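Local coordinates for periplasmic binding protein (PDB 4LJS) that probably binds a substrate outside the membrane, perhaps an iron-siderophore or a related metal chelate, and hands it to an ABC-type importer, at residues 196-201 and 207-212; 217-222 and 304-309; 228-233 and 241-246. All coordinates share one frame; numbering follows the deposited sequence.

Contact 1: 196-201 and 207-212; sequences KALFIE and FRLYGH
Residues 196-201 and 207-212 meet in the antiparallel hairpin of strands 196-203 and 206-209, within the mixed sheet of what is probably the second lobe. Glu201 and Arg208 are a hydrogen-bonded pair: Glu201 N reaches Arg208 O at 2.8 Å, and Arg208 N reaches Glu201 O. Tyr210 N continues the pairing with a fairly straight bond to Phe199 O (164°). Beyond it, a water bridges Phe199 N and Tyr210 O. On the other sheet face, Ile200 CD1 makes a CH-pi contact over the Phe207 ring, 4.1 Å from its centroid.

Glu201 turns CG anti to the backbone N (chi1 175°), and its extended chain runs alongside Arg208, carrying OE1 out to NH1 and to Tyr210 OH. The carboxylate and guanidinium planes are nearly perpendicular (88°). Arg208 NH1 meets Glu201 OE1 at 3.2 Å from above the carboxylate plane, a salt bridge. Tyr210 OH donates to the same OE1 at 2.9 Å from the opposite face. Gln203 bonds to OE2. With an alanine here, the Arg208 guanidinium and Tyr210 hydroxyl would probably lose their shared acceptor. Two donors thus grip one oxygen of the buried carboxylate, and the arginine would probably favour its charged form.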
ATOM      1  N   LYS A 196     -14.532 -18.117  -5.407  1.00 49.02           N
ATOM      2  CA  LYS A 196     -13.568 -17.955  -6.491  1.00 49.77           C
ATOM      3  C   LYS A 196     -13.460 -16.482  -6.906  1.00 44.19           C
ATOM      4  O   LYS A 196     -14.421 -15.899  -7.429  1.00 43.13           O
ATOM      5  CB  LYS A 196     -13.941 -18.836  -7.690  1.00 53.37           C
ATOM      6  CG  LYS A 196     -12.985 -18.689  -8.868  1.00 62.38           C
ATOM      7  CD  LYS A 196     -12.451 -20.027  -9.369  1.00 65.44           C
ATOM      8  CE  LYS A 196     -13.496 -20.786 -10.158  1.00 68.14           C
ATOM      9  NZ  LYS A 196     -12.857 -21.687 -11.158  1.00 71.63           N
ATOM     10  N   ALA A 197     -12.292 -15.889  -6.680  1.00 41.79           N
ATOM     11  CA  ALA A 197     -12.101 -14.454  -6.893  1.00 39.98           C
ATOM     12  C   ALA A 197     -11.236 -14.112  -8.108  1.00 44.01           C
ATOM     13  O   ALA A 197     -10.298 -14.841  -8.447  1.00 43.01           O
ATOM     14  CB  ALA A 197     -11.512 -13.806  -5.641  1.00 31.02           C
ATOM     15  N   LEU A 198     -11.555 -12.986  -8.743  1.00 40.57           N
ATOM     16  CA  LEU A 198     -10.743 -12.445  -9.822  1.00 39.35           C
ATOM     17  C   LEU A 198     -10.355 -11.004  -9.529  1.00 40.42           C
ATOM     18  O   LEU A 198     -11.218 -10.168  -9.264  1.00 42.96           O
ATOM     19  CB  LEU A 198     -11.497 -12.511 -11.151  1.00 40.25           C
ATOM     20  CG  LEU A 198     -10.798 -11.808 -12.315  1.00 39.45           C
ATOM     21  CD1 LEU A 198      -9.532 -12.557 -12.717  1.00 40.24           C
ATOM     22  CD2 LEU A 198     -11.738 -11.631 -13.500  1.00 39.11           C
ATOM     23  N   PHE A 199      -9.054 -10.720  -9.575  1.00 40.25           N
ATOM     24  CA  PHE A 199      -8.560  -9.357  -9.406  1.00 39.08           C
ATOM     25  C   PHE A 199      -8.025  -8.842 -10.731  1.00 43.68           C
ATOM     26  O   PHE A 199      -7.082  -9.406 -11.294  1.00 38.60           O
ATOM     27  CB  PHE A 199      -7.444  -9.303  -8.367  1.00 38.10           C
ATOM     28  CG  PHE A 199      -7.856  -9.772  -7.003  1.00 41.15           C
ATOM     29  CD1 PHE A 199      -7.878 -11.124  -6.694  1.00 40.93           C
ATOM     30  CD2 PHE A 199      -8.204  -8.860  -6.022  1.00 39.61           C
ATOM     31  CE1 PHE A 199      -8.248 -11.556  -5.432  1.00 38.24           C
ATOM     32  CE2 PHE A 199      -8.576  -9.283  -4.758  1.00 42.35           C
ATOM     33  CZ  PHE A 199      -8.603 -10.635  -4.464  1.00 37.92           C
ATOM     34  N   ILE A 200      -8.632  -7.773 -11.232  1.00 46.11           N
ATOM     35  CA  ILE A 200      -8.192  -7.175 -12.485  1.00 45.46           C
ATOM     36  C   ILE A 200      -8.219  -5.657 -12.425  1.00 46.09           C
ATOM     37  O   ILE A 200      -9.007  -5.070 -11.681  1.00 37.75           O
ATOM     38  CB  ILE A 200      -9.057  -7.629 -13.682  1.00 45.28           C
ATOM     39  CG1 ILE A 200     -10.545  -7.488 -13.350  1.00 43.96           C
ATOM     40  CG2 ILE A 200      -8.729  -9.062 -14.062  1.00 52.93           C
ATOM     41  CD1 ILE A 200     -11.447  -7.526 -14.560  1.00 41.05           C
ATOM     42  N   GLU A 201      -7.340  -5.031 -13.205  1.00 50.78           N
ATOM     43  CA  GLU A 201      -7.386  -3.590 -13.423  1.00 50.13           C
ATOM     44  C   GLU A 201      -7.739  -3.354 -14.876  1.00 54.09           C
ATOM     45  O   GLU A 201      -7.207  -4.018 -15.767  1.00 58.99           O
ATOM     46  CB  GLU A 201      -6.044  -2.915 -13.098  1.00 50.41           C
ATOM     47  CG  GLU A 201      -6.020  -1.420 -13.444  1.00 59.53           C
ATOM     48  CD  GLU A 201      -4.702  -0.722 -13.115  1.00 65.71           C
ATOM     49  OE1 GLU A 201      -3.701  -1.417 -12.825  1.00 62.47           O
ATOM     50  OE2 GLU A 201      -4.678   0.532 -13.148  1.00 64.62           O
ATOM     51  N   PHE A 207      -8.069  -6.309 -19.654  1.00 67.71           N
ATOM     52  CA  PHE A 207      -8.107  -6.689 -18.245  1.00 62.24           C
ATOM     53  C   PHE A 207      -6.727  -7.078 -17.745  1.00 61.69           C
ATOM     54  O   PHE A 207      -6.297  -8.220 -17.902  1.00 63.82           O
ATOM     55  CB  PHE A 207      -9.061  -7.864 -18.019  1.00 60.72           C
ATOM     56  CG  PHE A 207     -10.495  -7.548 -18.319  1.00 69.07           C
ATOM     57  CD1 PHE A 207     -10.949  -6.240 -18.313  1.00 69.44           C
ATOM     58  CD2 PHE A 207     -11.392  -8.562 -18.609  1.00 75.13           C
ATOM     59  CE1 PHE A 207     -12.268  -5.948 -18.588  1.00 73.03           C
ATOM     60  CE2 PHE A 207     -12.712  -8.277 -18.887  1.00 81.11           C
ATOM     61  CZ  PHE A 207     -13.150  -6.965 -18.878  1.00 79.22           C
ATOM     62  N   ARG A 208      -6.039  -6.120 -17.139  1.00 57.55           N
ATOM     63  CA  ARG A 208      -4.746  -6.367 -16.526  1.00 59.20           C
ATOM     64  C   ARG A 208      -4.953  -7.314 -15.344  1.00 53.83           C
ATOM     65  O   ARG A 208      -5.747  -7.028 -14.456  1.00 48.16           O
ATOM     66  CB  ARG A 208      -4.151  -5.031 -16.073  1.00 61.20           C
ATOM     67  CG  ARG A 208      -2.787  -5.091 -15.412  1.00 62.33           C
ATOM     68  CD  ARG A 208      -2.304  -3.678 -15.075  1.00 60.43           C
ATOM     69  NE  ARG A 208      -1.854  -2.940 -16.259  1.00 61.51           N
ATOM     70  CZ  ARG A 208      -1.509  -1.650 -16.256  1.00 56.99           C
ATOM     71  NH1 ARG A 208      -1.582  -0.944 -15.138  1.00 47.87           N
ATOM     72  NH2 ARG A 208      -1.095  -1.061 -17.372  1.00 53.70           N
ATOM     73  N   LEU A 209      -4.257  -8.447 -15.349  1.00 57.04           N
ATOM     74  CA  LEU A 209      -4.464  -9.485 -14.337  1.00 58.55           C
ATOM     75  C   LEU A 209      -3.539  -9.359 -13.123  1.00 61.36           C
ATOM     76  O   LEU A 209      -2.344  -9.130 -13.266  1.00 65.97           O
ATOM     77  CB  LEU A 209      -4.291 -10.871 -14.963  1.00 55.42           C
ATOM     78  CG  LEU A 209      -4.237 -12.057 -13.995  1.00 56.66           C
ATOM     79  CD1 LEU A 209      -5.570 -12.270 -13.289  1.00 51.33           C
ATOM     80  CD2 LEU A 209      -3.807 -13.318 -14.719  1.00 56.81           C
ATOM     81  N   TYR A 210      -4.105  -9.517 -11.930  1.00 63.21           N
ATOM     82  CA  TYR A 210      -3.317  -9.579 -10.700  1.00 53.79           C
ATOM     83  C   TYR A 210      -3.438 -10.967 -10.090  1.00 50.64           C
ATOM     84  O   TYR A 210      -4.472 -11.314  -9.527  1.00 48.69           O
ATOM     85  CB  TYR A 210      -3.796  -8.538  -9.689  1.00 49.92           C
ATOM     86  CG  TYR A 210      -3.434  -7.108 -10.029  1.00 47.05           C
ATOM     87  CD1 TYR A 210      -3.891  -6.512 -11.200  1.00 50.73           C
ATOM     88  CD2 TYR A 210      -2.650  -6.352  -9.173  1.00 43.23           C
ATOM     89  CE1 TYR A 210      -3.568  -5.200 -11.512  1.00 47.01           C
ATOM     90  CE2 TYR A 210      -2.324  -5.040  -9.474  1.00 40.34           C
ATOM     91  CZ  TYR A 210      -2.787  -4.467 -10.643  1.00 44.57           C
ATOM     92  OH  TYR A 210      -2.463  -3.164 -10.943  1.00 42.27           O
ATOM     93  N   GLY A 211      -2.374 -11.757 -10.201  1.00 55.52           N
ATOM     94  CA  GLY A 211      -2.407 -13.143  -9.776  1.00 45.83           C
ATOM     95  C   GLY A 211      -1.723 -13.433  -8.455  1.00 49.63           C
ATOM     96  O   GLY A 211      -1.571 -12.560  -7.598  1.00 51.21           O
ATOM     97  N   HIS A 212      -1.292 -14.678  -8.302  1.00 49.09           N
ATOM     98  CA  HIS A 212      -0.792 -15.176  -7.027  1.00 49.39           C
ATOM     99  C   HIS A 212       0.464 -14.481  -6.522  1.00 48.39           C
ATOM    100  O   HIS A 212       0.689 -14.418  -5.314  1.00 45.96           O
ATOM    101  CB  HIS A 212      -0.575 -16.689  -7.102  1.00 51.68           C
ATOM    102  CG  HIS A 212      -1.850 -17.470  -7.175  1.00 70.61           C
ATOM    103  ND1 HIS A 212      -2.239 -18.161  -8.302  1.00 80.93           N
ATOM    104  CD2 HIS A 212      -2.836 -17.653  -6.263  1.00 80.44           C
ATOM    105  CE1 HIS A 212      -3.404 -18.744  -8.080  1.00 85.47           C
ATOM    106  NE2 HIS A 212      -3.787 -18.451  -6.850  1.00 86.06           N
TER
HETATM  107  O   HOH W   1      -7.075 -12.791  -9.756  1.00 39.71           O

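Contact 2: 217-222 and 304-309; sequences GNIGAS and DIVSHG
Ile219 on helix 215-222 and Val306 on helix 299-310 meet at their beta-branches. Their side chains approach at a slant. Both set out toward the other helix, but a single methyl group makes the closest approach. Ile219 CG2 comes up to Val306 CB at 3.9 Å and touches both valine methyls, CG1 at 4.0 Å and CG2 at 4.1 Å. It therefore rests against the whole fork of the valine. The torsions explain this. Ile219 turns CG2 anti to its own backbone N, while CG1 lies anti to the carbonyl carbon (chi1 -67°). Val306 sets CG1 anti to the backbone N (chi1 177°).

Gly220 adds a thinner contact. Its CA lies 4.5 Å from Val306 CG1, and the two CA atoms are 7.0 Å apart. Both helices pack against the mixed sheet, as in an alpha/beta domain: Val306 touches Leu287 of strand 284-288. Ile219 touches Leu299 and Ser302 farther back on helix 299-310, and Met151 of helix 151-164.

Some polar groups bond within their own helix. Ser222 OG donates to Asn218 O at 2.7 Å, and Ser222 N reaches the same oxygen from the opposite face of its carbonyl plane. His308 ND1 donates to Ser307 OG, which lies in the imidazole plane. Asn218 OD1 instead accepts from Met151 N. No hydrogen bond crosses between the two segments. This small buried contact rests on apolar packing, which gives little directional control by itself.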
ATOM      1  N   GLY A 217      -3.429 -10.680  -4.924  1.00 37.67           N
ATOM      2  CA  GLY A 217      -3.562 -12.127  -4.977  1.00 33.21           C
ATOM      3  C   GLY A 217      -3.325 -12.738  -3.605  1.00 39.88           C
ATOM      4  O   GLY A 217      -4.084 -13.599  -3.160  1.00 39.25           O
ATOM      5  N   ASN A 218      -2.281 -12.273  -2.923  1.00 33.34           N
ATOM      6  CA  ASN A 218      -1.934 -12.806  -1.610  1.00 36.08           C
ATOM      7  C   ASN A 218      -3.001 -12.485  -0.572  1.00 36.01           C
ATOM      8  O   ASN A 218      -3.217 -13.248   0.372  1.00 32.34           O
ATOM      9  CB  ASN A 218      -0.563 -12.295  -1.156  1.00 31.28           C
ATOM     10  CG  ASN A 218      -0.093 -12.930   0.149  1.00 35.35           C
ATOM     11  OD1 ASN A 218       0.012 -12.263   1.179  1.00 39.11           O
ATOM     12  ND2 ASN A 218       0.192 -14.227   0.105  1.00 37.41           N
ATOM     13  N   ILE A 219      -3.673 -11.355  -0.741  1.00 30.99           N
ATOM     14  CA  ILE A 219      -4.752 -11.004   0.173  1.00 30.32           C
ATOM     15  C   ILE A 219      -5.914 -11.976  -0.024  1.00 37.05           C
ATOM     16  O   ILE A 219      -6.468 -12.492   0.949  1.00 39.45           O
ATOM     17  CB  ILE A 219      -5.199  -9.553  -0.000  1.00 31.32           C
ATOM     18  CG1 ILE A 219      -4.070  -8.610   0.435  1.00 29.40           C
ATOM     19  CG2 ILE A 219      -6.480  -9.281   0.798  1.00 29.45           C
ATOM     20  CD1 ILE A 219      -4.222  -7.172  -0.109  1.00 29.78           C
ATOM     21  N   GLY A 220      -6.253 -12.246  -1.284  1.00 31.12           N
ATOM     22  CA  GLY A 220      -7.230 -13.273  -1.602  1.00 36.29           C
ATOM     23  C   GLY A 220      -6.873 -14.637  -1.026  1.00 39.82           C
ATOM     24  O   GLY A 220      -7.717 -15.291  -0.411  1.00 42.37           O
ATOM     25  N   ALA A 221      -5.625 -15.066  -1.218  1.00 36.78           N
ATOM     26  CA  ALA A 221      -5.156 -16.349  -0.679  1.00 36.69           C
ATOM     27  C   ALA A 221      -5.151 -16.371   0.853  1.00 38.23           C
ATOM     28  O   ALA A 221      -5.599 -17.338   1.467  1.00 37.71           O
ATOM     29  CB  ALA A 221      -3.765 -16.687  -1.219  1.00 32.72           C
ATOM     30  N   SER A 222      -4.643 -15.308   1.470  1.00 29.91           N
ATOM     31  CA  SER A 222      -4.671 -15.199   2.929  1.00 36.38           C
ATOM     32  C   SER A 222      -6.088 -15.376   3.474  1.00 38.23           C
ATOM     33  O   SER A 222      -6.296 -16.011   4.507  1.00 37.45           O
ATOM     34  CB  SER A 222      -4.097 -13.855   3.391  1.00 24.55           C
ATOM     35  OG  SER A 222      -2.738 -13.750   2.998  1.00 36.32           O
ATOM     36  N   ASP A 304     -10.376  -5.116   4.326  1.00 34.27           N
ATOM     37  CA  ASP A 304     -11.809  -4.885   4.501  1.00 33.26           C
ATOM     38  C   ASP A 304     -12.622  -5.074   3.224  1.00 38.36           C
ATOM     39  O   ASP A 304     -13.664  -5.735   3.234  1.00 34.73           O
ATOM     40  CB  ASP A 304     -12.067  -3.493   5.083  1.00 38.93           C
ATOM     41  CG  ASP A 304     -11.698  -3.403   6.558  1.00 49.52           C
ATOM     42  OD1 ASP A 304     -11.452  -4.460   7.179  1.00 50.30           O
ATOM     43  OD2 ASP A 304     -11.656  -2.279   7.099  1.00 62.86           O
ATOM     44  N   ILE A 305     -12.147  -4.499   2.125  1.00 29.66           N
ATOM     45  CA  ILE A 305     -12.856  -4.617   0.858  1.00 34.93           C
ATOM     46  C   ILE A 305     -12.878  -6.062   0.366  1.00 36.92           C
ATOM     47  O   ILE A 305     -13.924  -6.578  -0.038  1.00 37.66           O
ATOM     48  CB  ILE A 305     -12.256  -3.695  -0.218  1.00 34.92           C
ATOM     49  CG1 ILE A 305     -12.483  -2.232   0.182  1.00 32.24           C
ATOM     50  CG2 ILE A 305     -12.858  -4.004  -1.594  1.00 28.16           C
ATOM     51  CD1 ILE A 305     -11.868  -1.221  -0.757  1.00 33.65           C
ATOM     52  N   VAL A 306     -11.731  -6.727   0.425  1.00 31.12           N
ATOM     53  CA  VAL A 306     -11.650  -8.094  -0.059  1.00 29.96           C
ATOM     54  C   VAL A 306     -12.431  -9.080   0.827  1.00 33.35           C
ATOM     55  O   VAL A 306     -13.195  -9.903   0.319  1.00 33.32           O
ATOM     56  CB  VAL A 306     -10.195  -8.532  -0.269  1.00 35.53           C
ATOM     57  CG1 VAL A 306     -10.144  -9.979  -0.703  1.00 30.50           C
ATOM     58  CG2 VAL A 306      -9.537  -7.636  -1.325  1.00 31.28           C
ATOM     59  N   SER A 307     -12.276  -8.976   2.144  1.00 30.57           N
ATOM     60  CA  SER A 307     -12.998  -9.875   3.041  1.00 36.40           C
ATOM     61  C   SER A 307     -14.509  -9.645   2.935  1.00 38.52           C
ATOM     62  O   SER A 307     -15.279 -10.599   2.925  1.00 37.79           O
ATOM     63  CB  SER A 307     -12.536  -9.714   4.493  1.00 28.06           C
ATOM     64  OG  SER A 307     -12.982  -8.469   5.023  1.00 31.53           O
ATOM     65  N   HIS A 308     -14.925  -8.384   2.838  1.00 36.49           N
ATOM     66  CA  HIS A 308     -16.342  -8.064   2.740  1.00 38.08           C
ATOM     67  C   HIS A 308     -16.926  -8.510   1.400  1.00 38.79           C
ATOM     68  O   HIS A 308     -18.055  -8.984   1.349  1.00 34.85           O
ATOM     69  CB  HIS A 308     -16.596  -6.573   2.989  1.00 33.62           C
ATOM     70  CG  HIS A 308     -16.480  -6.175   4.432  1.00 40.86           C
ATOM     71  ND1 HIS A 308     -15.476  -6.639   5.257  1.00 38.30           N
ATOM     72  CD2 HIS A 308     -17.243  -5.353   5.194  1.00 38.07           C
ATOM     73  CE1 HIS A 308     -15.624  -6.121   6.464  1.00 33.60           C
ATOM     74  NE2 HIS A 308     -16.690  -5.341   6.454  1.00 39.60           N
ATOM     75  N   GLY A 309     -16.147  -8.380   0.326  1.00 30.55           N
ATOM     76  CA  GLY A 309     -16.565  -8.862  -0.981  1.00 27.22           C
ATOM     77  C   GLY A 309     -16.542 -10.380  -1.124  1.00 38.81           C
ATOM     78  O   GLY A 309     -17.380 -10.966  -1.821  1.00 38.98           O
TER

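Contact 3: 228-233 and 241-246; sequences IDTETP and VEQNPD
Ile228 packs against both Gln243 and Pro245, where helix 237-243 ends and the chain turns away. This is the tight part. Ile228 CD1 sits 3.7 Å from Gln243 CB and equally close to Pro245 CB. The isoleucine meets the proline roughly perpendicularly, and the methyl also touches the proline ring at CD (3.9 Å). Ile228 and Gln243 run antiparallel alongside one another. The glutamine chain bends at chi2 (-68°), which folds its amide back beside the isoleucine. Gln243 CG lies 3.8 Å from Ile228 CG2, and Gln243 OE1 is 3.7 Å from the same methyl, a van der Waals touch.

The other side is looser. Thr230 CG2 comes only to 4.4 Å from Gln243 CG. Beyond it the 228-233 loop turns away into solvent, braced partly by its own bonds. Asp229 OD1 accepts from Glu231 N at 2.9 Å, forming an Asx turn, and the Thr230 and Thr232 hydroxyls are hydrogen-bonded. Asp229 OD2 accepts from His212 N. No hydrogen bond joins the two segments.

The isoleucine follows strand 226-227, and its backbone pairs with Ala197 of strand 196-203. Leu198 of that strand touches both Ile228 and Pro245. Asn244, with positive phi, ends the helix. Helix 237-243 thus links parallel strands 226-227 and 247-252, which lie on either side of strand 196-203, a beta-alpha-beta crossover.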
ATOM      1  N   ILE A 228      -8.106 -16.713  -8.926  1.00 44.09           N
ATOM      2  CA  ILE A 228      -7.875 -17.027 -10.332  1.00 47.51           C
ATOM      3  C   ILE A 228      -6.549 -16.445 -10.815  1.00 54.20           C
ATOM      4  O   ILE A 228      -6.227 -15.293 -10.518  1.00 56.11           O
ATOM      5  CB  ILE A 228      -9.011 -16.472 -11.211  1.00 48.53           C
ATOM      6  CG1 ILE A 228     -10.340 -17.121 -10.829  1.00 47.37           C
ATOM      7  CG2 ILE A 228      -8.714 -16.692 -12.687  1.00 49.90           C
ATOM      8  CD1 ILE A 228     -11.523 -16.536 -11.538  1.00 47.49           C
ATOM      9  N   ASP A 229      -5.783 -17.242 -11.554  1.00 54.61           N
ATOM     10  CA  ASP A 229      -4.510 -16.787 -12.109  1.00 57.81           C
ATOM     11  C   ASP A 229      -4.125 -17.602 -13.336  1.00 59.76           C
ATOM     12  O   ASP A 229      -3.670 -18.739 -13.219  1.00 60.58           O
ATOM     13  CB  ASP A 229      -3.404 -16.869 -11.054  1.00 61.77           C
ATOM     14  CG  ASP A 229      -2.101 -16.232 -11.514  1.00 70.07           C
ATOM     15  OD1 ASP A 229      -2.073 -15.618 -12.603  1.00 69.22           O
ATOM     16  OD2 ASP A 229      -1.104 -16.330 -10.768  1.00 76.06           O
ATOM     17  N   THR A 230      -4.304 -17.013 -14.512  1.00 64.93           N
ATOM     18  CA  THR A 230      -3.977 -17.686 -15.762  1.00 71.76           C
ATOM     19  C   THR A 230      -2.523 -17.451 -16.165  1.00 76.42           C
ATOM     20  O   THR A 230      -2.100 -17.860 -17.246  1.00 81.16           O
ATOM     21  CB  THR A 230      -4.898 -17.222 -16.904  1.00 72.41           C
ATOM     22  OG1 THR A 230      -4.814 -15.795 -17.035  1.00 72.47           O
ATOM     23  CG2 THR A 230      -6.341 -17.626 -16.620  1.00 67.12           C
ATOM     24  N   GLU A 231      -1.774 -16.780 -15.294  1.00 75.49           N
ATOM     25  CA  GLU A 231      -0.346 -16.545 -15.504  1.00 75.37           C
ATOM     26  C   GLU A 231      -0.056 -15.845 -16.828  1.00 76.85           C
ATOM     27  O   GLU A 231       0.757 -16.306 -17.623  1.00 79.59           O
ATOM     28  CB  GLU A 231       0.429 -17.856 -15.402  1.00 79.10           C
ATOM     29  CG  GLU A 231       0.182 -18.591 -14.100  1.00 77.49           C
ATOM     30  CD  GLU A 231       0.900 -19.917 -14.036  1.00 87.72           C
ATOM     31  OE1 GLU A 231       1.326 -20.418 -15.099  1.00 95.00           O
ATOM     32  OE2 GLU A 231       1.042 -20.457 -12.918  1.00 91.91           O
ATOM     33  N   THR A 232      -0.735 -14.725 -17.042  1.00 76.76           N
ATOM     34  CA  THR A 232      -0.593 -13.921 -18.244  1.00 81.77           C
ATOM     35  C   THR A 232      -0.671 -12.473 -17.781  1.00 84.97           C
ATOM     36  O   THR A 232      -1.366 -12.177 -16.807  1.00 89.34           O
ATOM     37  CB  THR A 232      -1.762 -14.192 -19.207  1.00 82.97           C
ATOM     38  OG1 THR A 232      -2.369 -15.450 -18.882  1.00 87.34           O
ATOM     39  CG2 THR A 232      -1.298 -14.205 -20.665  1.00 81.27           C
ATOM     40  N   PRO A 233       0.039 -11.557 -18.458  1.00100.65           N
ATOM     41  CA  PRO A 233      -0.086 -10.154 -18.050  1.00 99.22           C
ATOM     42  C   PRO A 233      -1.513  -9.635 -18.237  1.00 97.06           C
ATOM     43  O   PRO A 233      -1.893  -8.620 -17.652  1.00 96.98           O
ATOM     44  CB  PRO A 233       0.886  -9.422 -18.987  1.00101.58           C
ATOM     45  CG  PRO A 233       1.093 -10.352 -20.138  1.00104.17           C
ATOM     46  CD  PRO A 233       1.003 -11.730 -19.557  1.00104.39           C
ATOM     47  N   VAL A 241     -14.841 -15.824 -18.679  1.00 75.41           N
ATOM     48  CA  VAL A 241     -16.056 -16.629 -18.783  1.00 76.86           C
ATOM     49  C   VAL A 241     -15.811 -18.073 -18.350  1.00 77.15           C
ATOM     50  O   VAL A 241     -16.607 -18.656 -17.612  1.00 71.65           O
ATOM     51  CB  VAL A 241     -16.631 -16.620 -20.214  1.00 77.44           C
ATOM     52  CG1 VAL A 241     -17.746 -17.651 -20.351  1.00 78.03           C
ATOM     53  CG2 VAL A 241     -17.135 -15.233 -20.573  1.00 74.86           C
ATOM     54  N   GLU A 242     -14.701 -18.644 -18.807  1.00 73.69           N
ATOM     55  CA  GLU A 242     -14.349 -20.012 -18.443  1.00 75.67           C
ATOM     56  C   GLU A 242     -14.075 -20.147 -16.944  1.00 75.92           C
ATOM     57  O   GLU A 242     -14.607 -21.042 -16.289  1.00 75.47           O
ATOM     58  CB  GLU A 242     -13.136 -20.483 -19.246  1.00 79.56           C
ATOM     59  CG  GLU A 242     -12.655 -21.881 -18.887  1.00 89.45           C
ATOM     60  CD  GLU A 242     -11.424 -22.299 -19.678  1.00103.42           C
ATOM     61  OE1 GLU A 242     -10.450 -22.777 -19.054  1.00107.67           O
ATOM     62  OE2 GLU A 242     -11.427 -22.155 -20.920  1.00108.81           O
ATOM     63  N   GLN A 243     -13.248 -19.253 -16.408  1.00 67.81           N
ATOM     64  CA  GLN A 243     -12.868 -19.314 -15.000  1.00 65.10           C
ATOM     65  C   GLN A 243     -14.058 -19.039 -14.083  1.00 63.47           C
ATOM     66  O   GLN A 243     -14.194 -19.663 -13.029  1.00 64.67           O
ATOM     67  CB  GLN A 243     -11.714 -18.353 -14.706  1.00 62.82           C
ATOM     68  CG  GLN A 243     -10.387 -18.788 -15.310  1.00 65.85           C
ATOM     69  CD  GLN A 243      -9.845 -20.045 -14.664  1.00 78.28           C
ATOM     70  OE1 GLN A 243      -9.814 -20.161 -13.437  1.00 82.01           O
ATOM     71  NE2 GLN A 243      -9.420 -21.001 -15.486  1.00 82.48           N
ATOM     72  N   ASN A 244     -14.911 -18.106 -14.496  1.00 62.86           N
ATOM     73  CA  ASN A 244     -16.198 -17.865 -13.840  1.00 62.86           C
ATOM     74  C   ASN A 244     -16.099 -17.509 -12.347  1.00 59.24           C
ATOM     75  O   ASN A 244     -16.546 -18.270 -11.492  1.00 58.77           O
ATOM     76  CB  ASN A 244     -17.117 -19.078 -14.048  1.00 63.93           C
ATOM     77  CG  ASN A 244     -18.579 -18.755 -13.826  1.00 67.25           C
ATOM     78  OD1 ASN A 244     -19.007 -17.612 -13.978  1.00 69.47           O
ATOM     79  ND2 ASN A 244     -19.358 -19.770 -13.467  1.00 68.81           N
ATOM     80  N   PRO A 245     -15.523 -16.340 -12.032  1.00 57.36           N
ATOM     81  CA  PRO A 245     -15.394 -15.950 -10.624  1.00 55.75           C
ATOM     82  C   PRO A 245     -16.737 -15.649  -9.968  1.00 54.84           C
ATOM     83  O   PRO A 245     -17.642 -15.132 -10.622  1.00 53.82           O
ATOM     84  CB  PRO A 245     -14.559 -14.670 -10.693  1.00 55.27           C
ATOM     85  CG  PRO A 245     -14.826 -14.120 -12.062  1.00 53.61           C
ATOM     86  CD  PRO A 245     -14.985 -15.316 -12.946  1.00 51.65           C
ATOM     87  N   ASP A 246     -16.846 -15.979  -8.683  1.00 44.86           N
ATOM     88  CA  ASP A 246     -17.976 -15.581  -7.850  1.00 48.83           C
ATOM     89  C   ASP A 246     -17.989 -14.085  -7.562  1.00 50.45           C
ATOM     90  O   ASP A 246     -19.050 -13.506  -7.326  1.00 48.61           O
ATOM     91  CB  ASP A 246     -17.911 -16.306  -6.511  1.00 44.35           C
ATOM     92  CG  ASP A 246     -17.946 -17.800  -6.662  1.00 52.17           C
ATOM     93  OD1 ASP A 246     -18.806 -18.296  -7.422  1.00 56.06           O
ATOM     94  OD2 ASP A 246     -17.109 -18.473  -6.026  1.00 58.09           O
TER

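How the contacts relate
Contacts 1 and 2 are buried, whereas contact 3 is only partly so and lies farthest from the centre of the chain. Strand 196-203 ties contacts 1 and 3 together: Ala197 O is within hydrogen-bonding distance of Ile228 N, and Lys196 N of Asp246 OD2. Contact 2 lies against the other side of the same strand, where the Phe199 ring touches Val306 and Gly220. Contacts 2 and 3 do not touch, with nearest atoms about 6 Å apart. The chemistry differs with place. The hairpin combines backbone pairing with a salt bridge, the two helices meet through aliphatic groups alone, and the outer loop sets one isoleucine against a helix end.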